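Local structure of probable translation initiation factor eIF-2B subunit delta (5B04) at residues D267-L272 against V336-L341; K293-V298 against E320-M325. The protein serves as the delta subunit of eIF2B, the complex that catalyses exchange of GDP for GTP on the gamma subunit of initiation factor eIF2. All coordinates share one frame; numbering follows the deposited sequence.

Contact 1 (D267-L272 against V336-L341); sequences DGDVIL and VTKIFL
Ile271 pairs with Lys338 and Leu272 with Ile339 where the strand segments 269-272 and 338-341 run parallel, their axes 4.6 Å apart at closest approach and 35° from each other in direction. Lys338 O takes the amide of Leu272, and Leu272 O takes that of Phe340. Where the ladder begins, Val270 O accepts twice: from Thr337 N in its carbonyl plane, on a lone pair, and from Lys338 N above that plane.

Thr337 has its OG1 between the backbone N and the carbonyl carbon (chi1 61°), where it accepts the N-H of Val270 (N to OG1 2.8 Å) and donates in turn to Asp269 OD1, 3.1 Å from OG1. The Lys338 chain is extended as far as CE and then bends (chi4 62°), which carries NZ to 3.2 Å from Asp269 OD1 in a salt bridge on the syn side. The hydroxyl reaches the same oxygen from above the carboxylate plane, on the same face as NZ, while Asp269 OD2 accepts from Gln266 N. An alanine in place of Asp269 would probably leave the Lys338 ammonium without its counter-charge and the Thr337 hydroxyl without its acceptor.

Further along, Ile271 CG2 meets the Phe340 ring at CD1, 3.5 Å away. Leu272 CD1 lies 3.7 Å from Val336 CG2, and its CB touches Ile339 CG1. Helix 358-367 lies over Leu272 and Ile339 through Ile361; strands 269-274 and 338-342 are parallel neighbours inside a sheet consistent with a Rossmann-like fold, flanked by strands 294-300 and 372-375.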
# COMPACT_ATOMS: atom_id res chain seq x y z
N ASP G 267 -38.64 -2.41 -6.39
CA ASP G 267 -39.33 -1.13 -6.54
C ASP G 267 -38.77 -0.08 -5.59
O ASP G 267 -38.77 -0.26 -4.37
CB ASP G 267 -40.83 -1.30 -6.30
CG ASP G 267 -41.55 -1.88 -7.50
OD1 ASP G 267 -40.94 -1.95 -8.59
OD2 ASP G 267 -42.74 -2.25 -7.37
N GLY G 268 -38.29 1.02 -6.16
CA GLY G 268 -37.72 2.10 -5.38
C GLY G 268 -36.21 2.14 -5.49
O GLY G 268 -35.55 2.95 -4.85
N ASP G 269 -35.65 1.25 -6.31
CA ASP G 269 -34.21 1.17 -6.50
C ASP G 269 -33.66 2.41 -7.19
O ASP G 269 -34.29 2.96 -8.09
CB ASP G 269 -33.84 -0.08 -7.30
CG ASP G 269 -33.52 -1.27 -6.42
OD1 ASP G 269 -33.23 -1.07 -5.22
OD2 ASP G 269 -33.56 -2.41 -6.92
N VAL G 270 -32.48 2.83 -6.76
CA VAL G 270 -31.73 3.86 -7.46
C VAL G 270 -30.45 3.23 -8.00
O VAL G 270 -29.49 3.01 -7.27
CB VAL G 270 -31.39 5.05 -6.54
CG1 VAL G 270 -30.59 6.10 -7.29
CG2 VAL G 270 -32.66 5.66 -5.97
N ILE G 271 -30.46 2.94 -9.30
CA ILE G 271 -29.42 2.12 -9.91
C ILE G 271 -28.35 2.95 -10.62
O ILE G 271 -28.67 3.85 -11.40
CB ILE G 271 -30.04 1.12 -10.90
CG1 ILE G 271 -31.00 0.19 -10.17
CG2 ILE G 271 -28.97 0.33 -11.62
CD1 ILE G 271 -31.73 -0.77 -11.07
N LEU G 272 -27.09 2.63 -10.36
CA LEU G 272 -25.97 3.34 -10.96
C LEU G 272 -25.36 2.54 -12.11
O LEU G 272 -24.87 1.43 -11.91
CB LEU G 272 -24.91 3.65 -9.91
CG LEU G 272 -23.82 4.69 -10.21
CD1 LEU G 272 -23.23 5.22 -8.91
CD2 LEU G 272 -22.70 4.12 -11.08
N VAL G 336 -27.67 6.21 -4.26
CA VAL G 336 -27.63 4.93 -4.97
C VAL G 336 -27.89 3.74 -4.04
O VAL G 336 -27.36 3.68 -2.93
CB VAL G 336 -26.28 4.73 -5.68
CG1 VAL G 336 -26.27 3.44 -6.47
CG2 VAL G 336 -25.98 5.92 -6.58
N THR G 337 -28.70 2.79 -4.51
CA THR G 337 -28.98 1.58 -3.75
C THR G 337 -28.37 0.35 -4.42
O THR G 337 -28.10 -0.65 -3.75
CB THR G 337 -30.50 1.35 -3.59
OG1 THR G 337 -31.11 1.21 -4.88
CG2 THR G 337 -31.14 2.52 -2.85
N LYS G 338 -28.15 0.42 -5.73
CA LYS G 338 -27.55 -0.69 -6.47
C LYS G 338 -26.65 -0.21 -7.60
O LYS G 338 -26.93 0.80 -8.24
CB LYS G 338 -28.64 -1.62 -7.03
CG LYS G 338 -29.20 -2.60 -6.02
CD LYS G 338 -30.24 -3.51 -6.64
CE LYS G 338 -30.82 -4.47 -5.61
NZ LYS G 338 -31.52 -3.74 -4.52
N ILE G 339 -25.57 -0.95 -7.84
CA ILE G 339 -24.64 -0.62 -8.92
C ILE G 339 -24.54 -1.77 -9.91
O ILE G 339 -24.25 -2.91 -9.53
CB ILE G 339 -23.24 -0.30 -8.37
CG1 ILE G 339 -23.29 0.90 -7.43
CG2 ILE G 339 -22.26 -0.04 -9.51
CD1 ILE G 339 -22.00 1.14 -6.68
N PHE G 340 -24.76 -1.48 -11.19
CA PHE G 340 -24.69 -2.49 -12.24
C PHE G 340 -23.55 -2.19 -13.20
O PHE G 340 -23.44 -1.09 -13.73
CB PHE G 340 -26.02 -2.57 -12.99
CG PHE G 340 -27.09 -3.31 -12.26
CD1 PHE G 340 -27.63 -2.81 -11.08
CD2 PHE G 340 -27.57 -4.52 -12.74
CE1 PHE G 340 -28.62 -3.49 -10.41
CE2 PHE G 340 -28.56 -5.21 -12.07
CZ PHE G 340 -29.09 -4.69 -10.90
N LEU G 341 -22.71 -3.19 -13.43
CA LEU G 341 -21.53 -3.02 -14.27
C LEU G 341 -21.48 -4.03 -15.40
O LEU G 341 -21.73 -5.22 -15.21
CB LEU G 341 -20.26 -3.12 -13.43
CG LEU G 341 -20.17 -2.20 -12.21
CD1 LEU G 341 -18.90 -2.48 -11.42
CD2 LEU G 341 -20.21 -0.74 -12.65

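Contact 2 (K293-V298 against E320-M325); sequences KFRVVV and ECTYVM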
# COMPACT_ATOMS: atom_id res chain seq x y z
N LYS G 293 -40.50 0.06 -10.84
CA LYS G 293 -40.35 1.46 -10.47
C LYS G 293 -38.95 1.73 -9.92
O LYS G 293 -38.62 1.32 -8.81
CB LYS G 293 -41.41 1.87 -9.45
CG LYS G 293 -42.66 1.02 -9.45
CD LYS G 293 -43.46 1.25 -8.17
CE LYS G 293 -43.62 2.73 -7.90
NZ LYS G 293 -44.68 3.01 -6.90
N PHE G 294 -38.15 2.44 -10.70
CA PHE G 294 -36.78 2.74 -10.32
C PHE G 294 -36.28 3.95 -11.10
O PHE G 294 -36.90 4.37 -12.07
CB PHE G 294 -35.87 1.54 -10.58
CG PHE G 294 -35.72 1.19 -12.03
CD1 PHE G 294 -36.68 0.43 -12.67
CD2 PHE G 294 -34.63 1.64 -12.76
CE1 PHE G 294 -36.55 0.11 -14.01
CE2 PHE G 294 -34.50 1.33 -14.10
CZ PHE G 294 -35.46 0.56 -14.73
N ARG G 295 -35.15 4.51 -10.67
CA ARG G 295 -34.49 5.56 -11.43
C ARG G 295 -33.02 5.22 -11.59
O ARG G 295 -32.44 4.51 -10.77
CB ARG G 295 -34.68 6.93 -10.77
CG ARG G 295 -34.15 7.04 -9.35
CD ARG G 295 -34.43 8.43 -8.80
NE ARG G 295 -34.05 8.57 -7.40
CZ ARG G 295 -32.95 9.19 -6.98
NH1 ARG G 295 -32.11 9.73 -7.86
NH2 ARG G 295 -32.68 9.27 -5.69
N VAL G 296 -32.42 5.74 -12.66
CA VAL G 296 -31.04 5.40 -13.00
C VAL G 296 -30.09 6.58 -12.77
O VAL G 296 -30.40 7.71 -13.12
CB VAL G 296 -30.93 4.95 -14.47
CG1 VAL G 296 -29.48 4.66 -14.84
CG2 VAL G 296 -31.80 3.73 -14.72
N VAL G 297 -28.95 6.30 -12.16
CA VAL G 297 -27.89 7.29 -12.04
C VAL G 297 -26.77 6.97 -13.03
O VAL G 297 -26.13 5.93 -12.93
CB VAL G 297 -27.31 7.35 -10.62
CG1 VAL G 297 -26.09 8.25 -10.59
CG2 VAL G 297 -28.36 7.84 -9.64
N VAL G 298 -26.56 7.87 -13.99
CA VAL G 298 -25.53 7.68 -14.99
C VAL G 298 -24.27 8.46 -14.64
O VAL G 298 -24.30 9.69 -14.54
CB VAL G 298 -26.01 8.10 -16.39
CG1 VAL G 298 -24.87 8.00 -17.40
CG2 VAL G 298 -27.19 7.24 -16.82
N GLU G 320 -36.43 7.48 -15.58
CA GLU G 320 -35.98 8.58 -14.73
C GLU G 320 -34.47 8.51 -14.53
O GLU G 320 -33.94 7.49 -14.09
CB GLU G 320 -36.71 8.55 -13.39
CG GLU G 320 -36.42 9.73 -12.48
CD GLU G 320 -37.29 9.73 -11.24
OE1 GLU G 320 -37.06 10.58 -10.35
OE2 GLU G 320 -38.20 8.88 -11.15
N CYS G 321 -33.77 9.59 -14.85
CA CYS G 321 -32.31 9.57 -14.86
C CYS G 321 -31.65 10.77 -14.20
O CYS G 321 -32.13 11.90 -14.31
CB CYS G 321 -31.80 9.43 -16.29
SG CYS G 321 -32.11 7.83 -17.06
N THR G 322 -30.53 10.52 -13.53
CA THR G 322 -29.67 11.56 -13.00
C THR G 322 -28.29 11.44 -13.65
O THR G 322 -27.81 10.33 -13.87
CB THR G 322 -29.54 11.48 -11.46
OG1 THR G 322 -30.83 11.62 -10.86
CG2 THR G 322 -28.62 12.57 -10.93
N TYR G 323 -27.67 12.57 -13.97
CA TYR G 323 -26.42 12.57 -14.71
C TYR G 323 -25.33 13.36 -13.99
O TYR G 323 -25.47 14.56 -13.76
CB TYR G 323 -26.64 13.14 -16.11
CG TYR G 323 -25.42 13.14 -17.01
CD1 TYR G 323 -25.02 11.98 -17.67
CD2 TYR G 323 -24.69 14.30 -17.21
CE1 TYR G 323 -23.91 11.98 -18.49
CE2 TYR G 323 -23.58 14.31 -18.03
CZ TYR G 323 -23.19 13.15 -18.67
OH TYR G 323 -22.09 13.16 -19.49
N VAL G 324 -24.25 12.68 -13.63
CA VAL G 324 -23.12 13.32 -12.94
C VAL G 324 -21.79 12.84 -13.51
O VAL G 324 -21.72 11.78 -14.14
CB VAL G 324 -23.13 13.03 -11.42
CG1 VAL G 324 -24.36 13.64 -10.77
CG2 VAL G 324 -23.07 11.54 -11.16
N MET G 325 -20.74 13.62 -13.29
CA MET G 325 -19.39 13.19 -13.67
C MET G 325 -18.80 12.33 -12.56
O MET G 325 -19.28 12.36 -11.42
CB MET G 325 -18.49 14.40 -13.94
CG MET G 325 -18.92 15.24 -15.13
SD MET G 325 -19.16 14.27 -16.63
CE MET G 325 -17.49 13.71 -16.93
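The guanidinium of Arg295 and the carboxylate of Glu320 are turned 32° from one another but do not bond: Arg295 NE and Glu320 OE1 are 4.7 Å apart, and any attraction is probably longer-range. The touching is done by the aliphatic part of Arg295: CB against Glu320 CB at 3.7 Å, and CD beside the carboxylate. At the guanidinium edge, near its plane, Thr322 OG1 stands 3.8 Å from Arg295 NH1, which is no hydrogen bond; NH1 has its salt bridge with Glu335, and OG1 a weak hydrogen bond to Glu355 of the eIF2B beta subunit. The Tyr323 ring meets Val298 CG1 with CD1 at 4.0 Å, and its OH is hydrogen-bonded to Asp300 OD2.

The backbones form a parallel ladder: Glu320 O takes Val296 N, Val296 O takes Thr322 N, Thr322 O takes Val298 N and Val298 O takes Val324 N. Cys321 SG rests on Val296 CB, with Leu314 of helix 306-316 against both residues; Ile332 of helix 329-333 packs on Val297, Thr322 and Val324. Cys321 to Tyr323 also pair in parallel with a strand of the beta subunit, which continues the sheet across the interface. Strand 294-300, helix 306-316 and the parallel neighbour 320-325 form a beta-alpha-beta crossover, the building unit of Rossmann-like folds.

How the contacts relate
Both contacts belong to one sheet, whose order begins 320-325, 294-300, 269-274, 338-342 and runs on to 372-375, and their centres are about 9 Å apart. Strands 269-274 and 294-300 join them: Ile271 O lies 2.6 Å from Val297 N, a probable hydrogen bond, and Val270 CG2 packs 3.5 Å from Arg295 NE. Another probable bond, Gly268 N to Lys293 O at 2.7 Å, lies in the loops leading into these strands. Along the chain, contact 2 is nested inside the loop that contact 1 closes. Contact 1 is interior to the sheet, whereas contact 2 includes its outermost strand within this chain, from which the sheet runs on into the beta subunit through Cys321 to Tyr323.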